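Local atomic coordinates of cellulose 1,4-beta-cellobiosidase (Thermobifida fusca, PDB entry 4JJJ), a protein that probably hydrolyses cellulose to cellobiose, this chain being the glycoside hydrolase family 48 catalytic domain of a longer, multidomain cellobiohydrolase. Residues 552-566 / 577-589. The protein carries 1 engineered substitution. Sequence-based numbering, arbitrary orientation. Where two conformers were deposited one is given.
With CA (calcium ion), chain F; CA (calcium ion), chain E.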
loop_
_atom_site.group_PDB
_atom_site.type_symbol
_atom_site.label_atom_id
_atom_site.label_comp_id
_atom_site.label_asym_id
_atom_site.label_seq_id
_atom_site.Cartn_x
_atom_site.Cartn_y
_atom_site.Cartn_z
ATOM N N LEU A 552 9.803 -11.294 -17.941
ATOM C CA LEU A 552 9.509 -10.160 -18.759
ATOM C C LEU A 552 9.164 -10.519 -20.215
ATOM O O LEU A 552 8.429 -9.811 -20.862
ATOM C CB LEU A 552 10.618 -9.149 -18.589
ATOM C CG LEU A 552 11.916 -9.187 -19.260
ATOM C CD1 LEU A 552 11.737 -8.829 -20.720
ATOM C CD2 LEU A 552 12.829 -8.176 -18.549
ATOM N N ASP A 553 9.611 -11.691 -20.666
ATOM C CA ASP A 553 9.415 -12.168 -21.998
ATOM C C ASP A 553 8.496 -13.347 -22.107
ATOM O O ASP A 553 8.514 -14.022 -23.191
ATOM C CB ASP A 553 10.795 -12.500 -22.649
ATOM C CG ASP A 553 11.634 -13.469 -21.831
ATOM O OD1 ASP A 553 11.053 -14.094 -20.889
ATOM O OD2 ASP A 553 12.922 -13.582 -22.047
ATOM N N ASP A 554 7.642 -13.566 -21.105
ATOM C CA ASP A 554 6.794 -14.763 -21.046
ATOM C C ASP A 554 5.393 -14.456 -21.551
ATOM O O ASP A 554 4.611 -13.704 -20.972
ATOM C CB ASP A 554 6.735 -15.241 -19.630
ATOM C CG ASP A 554 8.004 -15.889 -19.140
ATOM O OD1 ASP A 554 8.968 -16.098 -19.918
ATOM O OD2 ASP A 554 8.050 -16.171 -17.914
ATOM N N PRO A 555 4.989 -15.102 -22.635
ATOM C CA PRO A 555 3.563 -15.064 -23.038
ATOM C C PRO A 555 2.709 -16.007 -22.180
ATOM O O PRO A 555 3.260 -16.822 -21.456
ATOM C CB PRO A 555 3.623 -15.512 -24.495
ATOM C CG PRO A 555 4.723 -16.494 -24.435
ATOM C CD PRO A 555 5.827 -15.941 -23.511
ATOM N N TRP A 556 1.413 -15.906 -22.256
ATOM C CA TRP A 556 0.490 -16.786 -21.509
ATOM C C TRP A 556 0.709 -18.216 -21.973
ATOM O O TRP A 556 0.835 -18.474 -23.206
ATOM C CB TRP A 556 -0.932 -16.406 -21.895
ATOM C CG TRP A 556 -1.987 -17.255 -21.352
ATOM C CD1 TRP A 556 -2.817 -18.081 -22.096
ATOM C CD2 TRP A 556 -2.488 -17.320 -19.988
ATOM N NE1 TRP A 556 -3.730 -18.658 -21.280
ATOM C CE2 TRP A 556 -3.504 -18.267 -19.979
ATOM C CE3 TRP A 556 -2.060 -16.800 -18.757
ATOM C CZ2 TRP A 556 -4.208 -18.570 -18.852
ATOM C CZ3 TRP A 556 -2.746 -17.161 -17.615
ATOM C CH2 TRP A 556 -3.846 -17.972 -17.679
ATOM N N ASP A 557 0.818 -19.122 -21.009
ATOM C CA ASP A 557 1.100 -20.534 -21.281
ATOM C C ASP A 557 -0.041 -21.390 -20.813
ATOM O O ASP A 557 0.118 -22.615 -20.659
ATOM C CB ASP A 557 2.453 -20.980 -20.646
ATOM C CG ASP A 557 2.420 -20.933 -19.119
ATOM O OD1 ASP A 557 1.308 -20.802 -18.585
ATOM O OD2 ASP A 557 3.538 -20.901 -18.579
ATOM N N GLY A 558 -1.178 -20.773 -20.522
ATOM C CA GLY A 558 -2.298 -21.465 -19.944
ATOM C C GLY A 558 -2.431 -21.378 -18.431
ATOM O O GLY A 558 -3.455 -21.770 -17.900
ATOM N N SER A 559 -1.416 -20.879 -17.727
ATOM C CA SER A 559 -1.521 -20.574 -16.284
ATOM C C SER A 559 -0.732 -19.351 -15.846
ATOM O O SER A 559 -1.183 -18.715 -14.904
ATOM C CB SER A 559 -1.119 -21.720 -15.429
ATOM O OG SER A 559 0.113 -22.124 -15.775
ATOM N N GLU A 560 0.388 -19.064 -16.520
ATOM C CA GLU A 560 1.264 -17.938 -16.173
ATOM C C GLU A 560 1.590 -17.145 -17.418
ATOM O O GLU A 560 1.585 -17.690 -18.570
ATOM C CB GLU A 560 2.487 -18.401 -15.435
ATOM C CG GLU A 560 2.204 -19.283 -14.224
ATOM C CD GLU A 560 1.593 -18.510 -13.061
ATOM O OE1 GLU A 560 1.625 -17.280 -13.094
ATOM O OE2 GLU A 560 1.076 -19.223 -12.153
ATOM N N GLY A 561 1.993 -15.869 -17.243
ATOM C CA GLY A 561 2.335 -14.985 -18.354
ATOM C C GLY A 561 1.222 -14.062 -18.680
ATOM O O GLY A 561 0.138 -14.126 -18.084
ATOM N N LEU A 562 1.425 -13.192 -19.661
ATOM C CA LEU A 562 0.447 -12.144 -19.964
ATOM C C LEU A 562 -0.715 -12.672 -20.745
ATOM O O LEU A 562 -0.545 -13.155 -21.893
ATOM C CB LEU A 562 1.141 -11.033 -20.767
ATOM C CG LEU A 562 0.223 -9.903 -21.189
ATOM C CD1 LEU A 562 -0.603 -9.320 -20.043
ATOM C CD2 LEU A 562 1.012 -8.909 -21.940
ATOM N N TYR A 563 -1.882 -12.733 -20.095
ATOM C CA TYR A 563 -3.107 -13.093 -20.783
ATOM C C TYR A 563 -3.753 -11.937 -21.496
ATOM O O TYR A 563 -3.927 -10.864 -20.944
ATOM C CB TYR A 563 -4.118 -13.711 -19.765
ATOM C CG TYR A 563 -5.437 -14.181 -20.373
ATOM C CD1 TYR A 563 -5.404 -15.336 -21.115
ATOM C CD2 TYR A 563 -6.578 -13.438 -20.287
ATOM C CE1 TYR A 563 -6.573 -15.801 -21.702
ATOM C CE2 TYR A 563 -7.785 -13.889 -20.860
ATOM C CZ TYR A 563 -7.713 -15.055 -21.617
ATOM O OH TYR A 563 -8.855 -15.520 -22.189
ATOM N N VAL A 564 -4.272 -12.185 -22.762
ATOM C CA VAL A 564 -5.112 -11.305 -23.481
ATOM C C VAL A 564 -6.277 -12.228 -24.022
ATOM O O VAL A 564 -5.917 -13.284 -24.497
ATOM C CB VAL A 564 -4.328 -10.635 -24.635
ATOM C CG1 VAL A 564 -5.218 -9.761 -25.408
ATOM C CG2 VAL A 564 -3.137 -9.841 -24.091
ATOM N N PRO A 565 -7.525 -11.776 -23.927
ATOM C CA PRO A 565 -8.652 -12.588 -24.498
ATOM C C PRO A 565 -8.493 -12.889 -25.985
ATOM O O PRO A 565 -8.065 -12.066 -26.720
ATOM C CB PRO A 565 -9.881 -11.769 -24.240
ATOM C CG PRO A 565 -9.490 -10.836 -23.095
ATOM C CD PRO A 565 -8.063 -10.548 -23.336
ATOM N N PRO A 566 -8.846 -14.120 -26.344
ATOM C CA PRO A 566 -8.810 -14.490 -27.786
ATOM C C PRO A 566 -9.696 -13.496 -28.481
ATOM O O PRO A 566 -10.746 -13.060 -27.963
ATOM C CB PRO A 566 -9.488 -15.822 -27.807
ATOM C CG PRO A 566 -9.280 -16.421 -26.472
ATOM C CD PRO A 566 -9.255 -15.245 -25.488
ATOM N N ARG A 577 1.285 -3.498 -29.632
ATOM C CA ARG A 577 0.133 -4.368 -29.838
ATOM C C ARG A 577 -0.263 -5.183 -28.637
ATOM O O ARG A 577 0.507 -5.966 -28.118
ATOM C CB ARG A 577 0.417 -5.303 -31.042
ATOM C CG ARG A 577 0.563 -4.489 -32.324
ATOM C CD ARG A 577 1.231 -5.188 -33.503
ATOM N NE ARG A 577 0.557 -6.400 -33.996
ATOM C CZ ARG A 577 -0.620 -6.443 -34.629
ATOM N NH1 ARG A 577 -1.348 -5.340 -34.835
ATOM N NH2 ARG A 577 -1.094 -7.627 -35.022
ATOM N N ILE A 578 -1.491 -4.950 -28.152
ATOM C CA ILE A 578 -2.106 -5.802 -27.102
ATOM C C ILE A 578 -2.948 -6.870 -27.804
ATOM O O ILE A 578 -4.018 -6.583 -28.295
ATOM C CB ILE A 578 -2.998 -4.985 -26.218
ATOM C CG1 ILE A 578 -2.306 -3.656 -25.727
ATOM C CG2 ILE A 578 -3.457 -5.797 -25.006
ATOM C CD1 ILE A 578 -3.218 -2.576 -25.267
ATOM N N GLU A 579 -2.430 -8.070 -27.790
ATOM C CA GLU A 579 -3.045 -9.213 -28.421
ATOM C C GLU A 579 -2.513 -10.480 -27.776
ATOM O O GLU A 579 -1.418 -10.549 -27.137
ATOM C CB GLU A 579 -2.750 -9.278 -29.914
ATOM C CG GLU A 579 -1.351 -9.027 -30.216
ATOM C CD GLU A 579 -0.975 -9.060 -31.705
ATOM O OE1 GLU A 579 -1.891 -8.873 -32.562
ATOM O OE2 GLU A 579 0.240 -9.364 -31.888
ATOM N N PRO A 580 -3.238 -11.574 -27.955
ATOM C CA PRO A 580 -2.675 -12.848 -27.539
ATOM C C PRO A 580 -1.315 -13.128 -28.031
ATOM O O PRO A 580 -1.054 -12.840 -29.200
ATOM C CB PRO A 580 -3.723 -13.883 -28.034
ATOM C CG PRO A 580 -4.922 -13.067 -28.080
ATOM C CD PRO A 580 -4.596 -11.742 -28.535
ATOM N N GLY A 581 -0.424 -13.575 -27.123
ATOM C CA GLY A 581 0.974 -13.776 -27.380
ATOM C C GLY A 581 1.914 -12.579 -27.023
ATOM O O GLY A 581 3.092 -12.699 -27.082
ATOM N N ALA A 582 1.301 -11.454 -26.644
ATOM C CA ALA A 582 2.061 -10.377 -26.058
ATOM C C ALA A 582 2.768 -10.794 -24.792
ATOM O O ALA A 582 2.473 -11.813 -24.165
ATOM C CB ALA A 582 1.188 -9.178 -25.858
ATOM N N THR A 583 3.730 -9.967 -24.393
ATOM C CA THR A 583 4.527 -10.209 -23.168
ATOM C C THR A 583 4.546 -8.898 -22.395
ATOM O O THR A 583 4.139 -7.823 -22.875
ATOM C CB THR A 583 5.944 -10.616 -23.435
ATOM O OG1 THR A 583 6.565 -9.476 -24.079
ATOM C CG2 THR A 583 6.073 -11.938 -24.267
ATOM N N PHE A 584 4.948 -8.987 -21.142
ATOM C CA PHE A 584 5.185 -7.762 -20.315
ATOM C C PHE A 584 5.991 -6.715 -21.086
ATOM O O PHE A 584 5.652 -5.512 -21.089
ATOM C CB PHE A 584 5.902 -8.195 -19.006
ATOM C CG PHE A 584 6.347 -7.034 -18.115
ATOM C CD1 PHE A 584 7.541 -6.365 -18.343
ATOM C CD2 PHE A 584 5.530 -6.609 -17.083
ATOM C CE1 PHE A 584 7.949 -5.343 -17.530
ATOM C CE2 PHE A 584 5.913 -5.547 -16.291
ATOM C CZ PHE A 584 7.118 -4.924 -16.522
ATOM N N LEU A 585 7.053 -7.170 -21.717
ATOM C CA LEU A 585 7.905 -6.301 -22.483
ATOM C C LEU A 585 7.274 -5.796 -23.759
ATOM O O LEU A 585 7.407 -4.602 -24.066
ATOM C CB LEU A 585 9.240 -6.967 -22.793
ATOM C CG LEU A 585 10.153 -6.158 -23.690
ATOM C CD1 LEU A 585 10.666 -4.941 -22.968
ATOM C CD2 LEU A 585 11.295 -7.043 -24.165
ATOM N N SER A 586 6.543 -6.652 -24.466
ATOM C CA SER A 586 5.990 -6.211 -25.723
ATOM C C SER A 586 4.909 -5.142 -25.615
ATOM O O SER A 586 4.686 -4.356 -26.585
ATOM C CB SER A 586 5.518 -7.394 -26.613
ATOM O OG SER A 586 4.238 -7.805 -26.245
ATOM N N ILE A 587 4.267 -4.980 -24.443
ATOM C CA ILE A 587 3.338 -3.887 -24.248
ATOM C C ILE A 587 3.935 -2.761 -23.407
ATOM O O ILE A 587 3.223 -1.820 -23.003
ATOM C CB ILE A 587 2.004 -4.330 -23.643
ATOM C CG1 ILE A 587 2.081 -5.013 -22.257
ATOM C CG2 ILE A 587 1.358 -5.300 -24.556
ATOM C CD1 ILE A 587 0.765 -5.056 -21.540
ATOM N N ARG A 588 5.243 -2.882 -23.214
ATOM C CA ARG A 588 6.068 -1.833 -22.540
ATOM C C ARG A 588 7.431 -1.672 -23.287
ATOM O O ARG A 588 8.503 -1.717 -22.713
ATOM C CB ARG A 588 6.319 -2.205 -21.064
ATOM C CG ARG A 588 5.040 -2.335 -20.254
ATOM C CD ARG A 588 5.391 -2.868 -18.880
ATOM N NE ARG A 588 4.275 -3.086 -17.957
ATOM C CZ ARG A 588 3.473 -4.159 -18.022
ATOM N NH1 ARG A 588 3.552 -5.043 -18.960
ATOM N NH2 ARG A 588 2.528 -4.361 -17.084
ATOM N N SER A 589 7.333 -1.471 -24.610
ATOM C CA SER A 589 8.493 -1.604 -25.464
ATOM C C SER A 589 9.511 -0.510 -25.245
ATOM O O SER A 589 10.666 -0.697 -25.581
ATOM C CB SER A 589 8.126 -1.716 -26.958
ATOM O OG SER A 589 7.610 -0.531 -27.427
HETATM CA CA CA F . 11.211 -15.750 -19.693
HETATM CA CA CA E . 0.335 -15.485 -12.276
HETATM O O HOH W 1 13.380 -15.302 -19.930
HETATM O O HOH W 2 5.527 -11.529 -19.691
HETATM O O HOH W 3 0.473 -13.638 -24.210
HETATM O O HOH W 4 -1.322 -16.359 -13.682
HETATM O O HOH W 5 -0.213 -17.344 -10.676
HETATM O O HOH W 6 11.441 -17.454 -18.486
HETATM O O HOH W 7 11.462 -16.922 -21.697
#
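Thr583 divides its branches between the two segments: OG1 stands between the backbone N and the carbonyl carbon (chi1 65°), which leaves CG2 anti to the carbonyl carbon, over the backbone of Asp553, 3.4 Å from Asp553 O, and alongside the Pro555 ring. OG1 accepts from Ser586 N, an ST motif, and Ser586 OG in return accepts from Thr583 N, so the turn is tied twice. With an alanine here, the methyl over the Asp553 carbonyl and beside Pro555 would be gone, and Ser586 N would probably lose its side-chain acceptor. The one direct hydrogen bond between the segments runs from Leu585 N to Leu552 O (3.1 Å). Leu562 sends CD2 across to Ala582 CB and Ile587 CD1, each 3.9 Å away. Its CG, anti to the backbone N (chi1 178°), carries that methyl against the Thr583 carbonyl. Val564 straddles the Glu579–Pro580 peptide, CG1 meeting Pro580 CD at 3.8 Å and CG2 facing Glu579 O. Two waters fill in for direct backbone pairing: one joins Asp554 O to Phe584 N, the other links Leu562 O, Ala582 O and Trp556 N. Asp553 and Asp554 bind one calcium through OD1, with Asp550 O and three waters; Glu560 OE1 binds a second with the carboxylates of Glu185 and Asp408 and the carbonyl O of Arg180. In this (alpha/alpha)6 domain, methyl packing and bridging waters thus join the loop between helix 519-533 and strand 570-571 to the largely irregular chain following strand 577-578, while two separate calcium ions probably hold 552-566 at Asp553/Asp554 and at Glu560.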